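Local atomic coordinates of peptidoglycan glycosyltransferase (Eggerthella lenta, PDB entry 4MNR), a protein that belongs to the penicillin-binding proteins and contains a transpeptidase domain of the beta-lactamase-like fold. Residues A[201-212]-A[222-233]. Residues are numbered along the deposited sequence; the frame is centred on the assembly and turned at random.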
loop_
_atom_site.group_PDB
_atom_site.type_symbol
_atom_site.label_atom_id
_atom_site.label_comp_id
_atom_site.label_asym_id
_atom_site.label_seq_id
_atom_site.Cartn_x
_atom_site.Cartn_y
_atom_site.Cartn_z
ATOM N N ALA A 201 -6.568 -22.197 13.410
ATOM C CA ALA A 201 -6.221 -21.859 14.784
ATOM C C ALA A 201 -7.160 -20.756 15.220
ATOM O O ALA A 201 -7.873 -20.180 14.391
ATOM C CB ALA A 201 -4.777 -21.378 14.884
ATOM N N GLY A 202 -7.150 -20.451 16.513
ATOM C CA GLY A 202 -7.909 -19.318 17.021
ATOM C C GLY A 202 -6.991 -18.345 17.736
ATOM O O GLY A 202 -5.809 -18.637 17.936
ATOM N N GLU A 203 -7.532 -17.197 18.142
ATOM C CA GLU A 203 -6.733 -16.161 18.784
ATOM C C GLU A 203 -6.070 -16.685 20.046
ATOM O O GLU A 203 -5.002 -16.218 20.430
ATOM C CB GLU A 203 -7.603 -14.954 19.152
ATOM C CG GLU A 203 -8.303 -14.276 17.985
ATOM C CD GLU A 203 -9.707 -14.826 17.746
ATOM O OE1 GLU A 203 -9.893 -16.055 17.853
ATOM O OE2 GLU A 203 -10.625 -14.026 17.458
ATOM N N ASP A 204 -6.716 -17.669 20.668
ATOM C CA ASP A 204 -6.268 -18.243 21.938
ATOM C C ASP A 204 -5.367 -19.473 21.789
ATOM O O ASP A 204 -4.915 -20.038 22.790
ATOM C CB ASP A 204 -7.486 -18.596 22.807
ATOM C CG ASP A 204 -8.510 -19.470 22.069
ATOM O OD1 ASP A 204 -9.285 -20.188 22.743
ATOM O OD2 ASP A 204 -8.546 -19.436 20.817
ATOM N N THR A 205 -5.105 -19.890 20.553
ATOM C CA THR A 205 -4.281 -21.078 20.320
ATOM C C THR A 205 -2.841 -20.787 20.708
ATOM O O THR A 205 -2.306 -19.762 20.329
ATOM C CB THR A 205 -4.355 -21.529 18.849
ATOM O OG1 THR A 205 -5.712 -21.887 18.542
ATOM C CG2 THR A 205 -3.464 -22.750 18.606
ATOM N N VAL A 206 -2.216 -21.695 21.462
ATOM C CA VAL A 206 -0.871 -21.450 21.979
ATOM C C VAL A 206 0.198 -22.075 21.097
ATOM O O VAL A 206 0.082 -23.240 20.697
ATOM C CB VAL A 206 -0.719 -21.953 23.437
ATOM C CG1 VAL A 206 0.741 -21.878 23.885
ATOM C CG2 VAL A 206 -1.600 -21.146 24.365
ATOM N N PHE A 207 1.239 -21.300 20.798
ATOM C CA PHE A 207 2.365 -21.767 19.993
ATOM C C PHE A 207 3.678 -21.479 20.707
ATOM O O PHE A 207 3.799 -20.481 21.412
ATOM C CB PHE A 207 2.442 -21.001 18.675
ATOM C CG PHE A 207 1.376 -21.346 17.692
ATOM C CD1 PHE A 207 0.132 -20.748 17.771
ATOM C CD2 PHE A 207 1.634 -22.228 16.657
ATOM C CE1 PHE A 207 -0.850 -21.051 16.848
ATOM C CE2 PHE A 207 0.658 -22.541 15.731
ATOM C CZ PHE A 207 -0.585 -21.946 15.820
ATOM N N SER A 208 4.677 -22.332 20.508
ATOM C CA SER A 208 6.005 -22.025 21.021
ATOM C C SER A 208 6.622 -20.905 20.180
ATOM O O SER A 208 6.482 -20.896 18.958
ATOM C CB SER A 208 6.893 -23.269 20.991
ATOM O OG SER A 208 8.145 -23.024 21.608
ATOM N N SER A 209 7.302 -19.964 20.831
ATOM C CA SER A 209 7.914 -18.839 20.125
ATOM C C SER A 209 9.423 -18.702 20.419
ATOM O O SER A 209 9.864 -17.712 21.013
ATOM C CB SER A 209 7.161 -17.536 20.453
ATOM O OG SER A 209 7.658 -16.435 19.703
ATOM N N PRO A 210 10.227 -19.683 19.983
ATOM C CA PRO A 210 11.672 -19.608 20.232
ATOM C C PRO A 210 12.345 -18.537 19.377
ATOM O O PRO A 210 11.751 -18.076 18.402
ATOM C CB PRO A 210 12.172 -20.994 19.822
ATOM C CG PRO A 210 11.166 -21.480 18.828
ATOM C CD PRO A 210 9.852 -20.918 19.269
ATOM N N GLY A 211 13.573 -18.159 19.729
ATOM C CA GLY A 211 14.275 -17.133 18.980
ATOM C C GLY A 211 14.611 -17.644 17.592
ATOM O O GLY A 211 14.567 -16.899 16.608
ATOM N N THR A 212 14.989 -18.913 17.526
ATOM C CA THR A 212 15.233 -19.564 16.253
ATOM C C THR A 212 14.629 -20.953 16.308
ATOM O O THR A 212 14.447 -21.530 17.379
ATOM C CB THR A 212 16.747 -19.701 15.945
ATOM O OG1 THR A 212 17.348 -20.585 16.893
ATOM C CG2 THR A 212 17.455 -18.354 16.017
ATOM N N ASN A 222 12.872 -15.278 15.027
ATOM C CA ASN A 222 12.195 -14.066 15.459
ATOM C C ASN A 222 13.124 -12.896 15.233
ATOM O O ASN A 222 14.348 -13.071 15.139
ATOM C CB ASN A 222 11.842 -14.139 16.945
ATOM C CG ASN A 222 10.548 -14.898 17.207
ATOM O OD1 ASN A 222 9.749 -15.109 16.303
ATOM N ND2 ASN A 222 10.343 -15.311 18.448
ATOM N N PHE A 223 12.555 -11.700 15.132
ATOM C CA PHE A 223 13.369 -10.495 15.021
ATOM C C PHE A 223 14.282 -10.401 16.237
ATOM O O PHE A 223 13.844 -10.618 17.367
ATOM C CB PHE A 223 12.485 -9.252 14.894
ATOM C CG PHE A 223 11.589 -9.273 13.689
ATOM C CD1 PHE A 223 12.122 -9.406 12.421
ATOM C CD2 PHE A 223 10.216 -9.145 13.823
ATOM C CE1 PHE A 223 11.298 -9.429 11.304
ATOM C CE2 PHE A 223 9.389 -9.161 12.716
ATOM C CZ PHE A 223 9.933 -9.299 11.452
ATOM N N ASN A 224 15.560 -10.118 15.990
ATOM C CA ASN A 224 16.594 -10.114 17.036
ATOM C C ASN A 224 16.757 -11.444 17.782
ATOM O O ASN A 224 17.313 -11.479 18.881
ATOM C CB ASN A 224 16.377 -8.977 18.039
ATOM C CG ASN A 224 16.900 -7.650 17.537
ATOM O OD1 ASN A 224 16.269 -6.998 16.705
ATOM N ND2 ASN A 224 18.056 -7.237 18.048
ATOM N N LYS A 225 16.282 -12.527 17.173
ATOM C CA LYS A 225 16.324 -13.857 17.769
ATOM C C LYS A 225 15.763 -13.899 19.197
ATOM O O LYS A 225 16.236 -14.665 20.035
ATOM C CB LYS A 225 17.741 -14.436 17.702
ATOM C CG LYS A 225 18.224 -14.672 16.274
ATOM C CD LYS A 225 19.689 -15.036 16.247
ATOM C CE LYS A 225 20.256 -14.919 14.846
ATOM N NZ LYS A 225 21.744 -14.974 14.871
ATOM N N ALA A 226 14.753 -13.070 19.453
ATOM C CA ALA A 226 14.087 -13.017 20.753
ATOM C C ALA A 226 13.297 -14.289 21.057
ATOM O O ALA A 226 12.498 -14.746 20.236
ATOM C CB ALA A 226 13.161 -11.810 20.820
ATOM N N ASN A 227 13.537 -14.852 22.237
ATOM C CA ASN A 227 12.764 -15.984 22.738
ATOM C C ASN A 227 11.590 -15.460 23.563
ATOM O O ASN A 227 11.790 -14.847 24.611
ATOM C CB ASN A 227 13.660 -16.892 23.583
ATOM C CG ASN A 227 12.910 -18.065 24.199
ATOM O OD1 ASN A 227 11.776 -18.379 23.824
ATOM N ND2 ASN A 227 13.554 -18.727 25.150
ATOM N N TYR A 228 10.371 -15.679 23.082
ATOM C CA TYR A 228 9.194 -15.192 23.793
ATOM C C TYR A 228 8.477 -16.285 24.574
ATOM O O TYR A 228 7.439 -16.030 25.187
ATOM C CB TYR A 228 8.197 -14.526 22.838
ATOM C CG TYR A 228 8.708 -13.254 22.211
ATOM C CD1 TYR A 228 9.125 -12.185 23.000
ATOM C CD2 TYR A 228 8.760 -13.114 20.829
ATOM C CE1 TYR A 228 9.594 -11.018 22.426
ATOM C CE2 TYR A 228 9.229 -11.950 20.247
ATOM C CZ TYR A 228 9.642 -10.907 21.051
ATOM O OH TYR A 228 10.105 -9.746 20.473
ATOM N N GLY A 229 9.017 -17.495 24.566
ATOM C CA GLY A 229 8.352 -18.595 25.236
ATOM C C GLY A 229 7.051 -18.931 24.539
ATOM O O GLY A 229 6.953 -18.850 23.321
ATOM N N SER A 230 6.036 -19.306 25.300
ATOM C CA SER A 230 4.791 -19.730 24.678
ATOM C C SER A 230 3.861 -18.529 24.536
ATOM O O SER A 230 3.667 -17.770 25.490
ATOM C CB SER A 230 4.126 -20.839 25.493
ATOM O OG SER A 230 3.817 -20.390 26.795
ATOM N N LEU A 231 3.306 -18.352 23.340
ATOM C CA LEU A 231 2.414 -17.228 23.083
ATOM C C LEU A 231 1.090 -17.697 22.503
ATOM O O LEU A 231 1.059 -18.639 21.721
ATOM C CB LEU A 231 3.059 -16.294 22.062
ATOM C CG LEU A 231 4.385 -15.628 22.420
ATOM C CD1 LEU A 231 4.848 -14.801 21.240
ATOM C CD2 LEU A 231 4.240 -14.754 23.663
ATOM N N THR A 232 -0.007 -17.025 22.849
ATOM C CA THR A 232 -1.231 -17.243 22.094
ATOM C C THR A 232 -1.026 -16.616 20.730
ATOM O O THR A 232 -0.133 -15.783 20.544
ATOM C CB THR A 232 -2.465 -16.572 22.725
ATOM O OG1 THR A 232 -2.287 -15.152 22.707
ATOM C CG2 THR A 232 -2.696 -17.062 24.156
ATOM N N LEU A 233 -1.850 -17.017 19.770
ATOM C CA LEU A 233 -1.740 -16.468 18.429
ATOM C C LEU A 233 -1.958 -14.950 18.429
ATOM O O LEU A 233 -1.287 -14.228 17.679
ATOM C CB LEU A 233 -2.688 -17.184 17.470
ATOM C CG LEU A 233 -2.681 -16.760 16.002
ATOM C CD1 LEU A 233 -1.281 -16.835 15.435
ATOM C CD2 LEU A 233 -3.638 -17.665 15.208
#
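A two-stranded antiparallel sheet at the periphery of the penicillin-binding transpeptidase domain pairs strand 206-209 with strand 231-232, just ahead of helix 233-239. At its hydrogen-bonded pair, Phe207 N donates to Leu231 O over 2.8 Å and Leu231 N returns a nearly straight bond to Phe207 O (170°). Val206-Thr232 and Ser208-Ser230 are the non-hydrogen-bonded pairs on either side of it; on their face CG1 of Val206 lies against CB of Ser230 (3.9 Å). The Phe207 and Leu231 side chains take the other face, Phe207 touching Val244 of helix 242-263 and Leu231 touching Ala236 and Leu239.

Where Thr232 N-caps the helix, Leu233 N makes a weak bond to Thr205 O. Leu233 brings CD2 to within 3.9 Å of Ala201 CB, its CG lying opposite the backbone N (chi1 -178°), while its CB packs against the Gly202-Thr205 type I turn, 3.5 Å from Gly202 O.

At the Ser209 end of the sheet, residues 222-229 curl around Ser209. Tyr228 N binds Ser209 O, and an Asx turn spans Asn227-Gly229, Asn227 OD1 accepting from Gly229 N. Ser209 OG lies at the edge of the Tyr228 ring, in its plane, and touches Leu231 CD1. It is also hydrogen-bonded to Ser241 OG. Bonds at both ends fix the rotation of the Asn222 amide: OD1 accepts from Thr243 N, and ND2 reaches Ser209 OG and Ala226 O, both near the amide plane. Gly211 fits closely against the 225-226 backbone, its CA 3.2 Å from Ala226 O in a CA-H...O contact, and its own carbonyl oxygen accepts from Asn222 N at 2.8 Å.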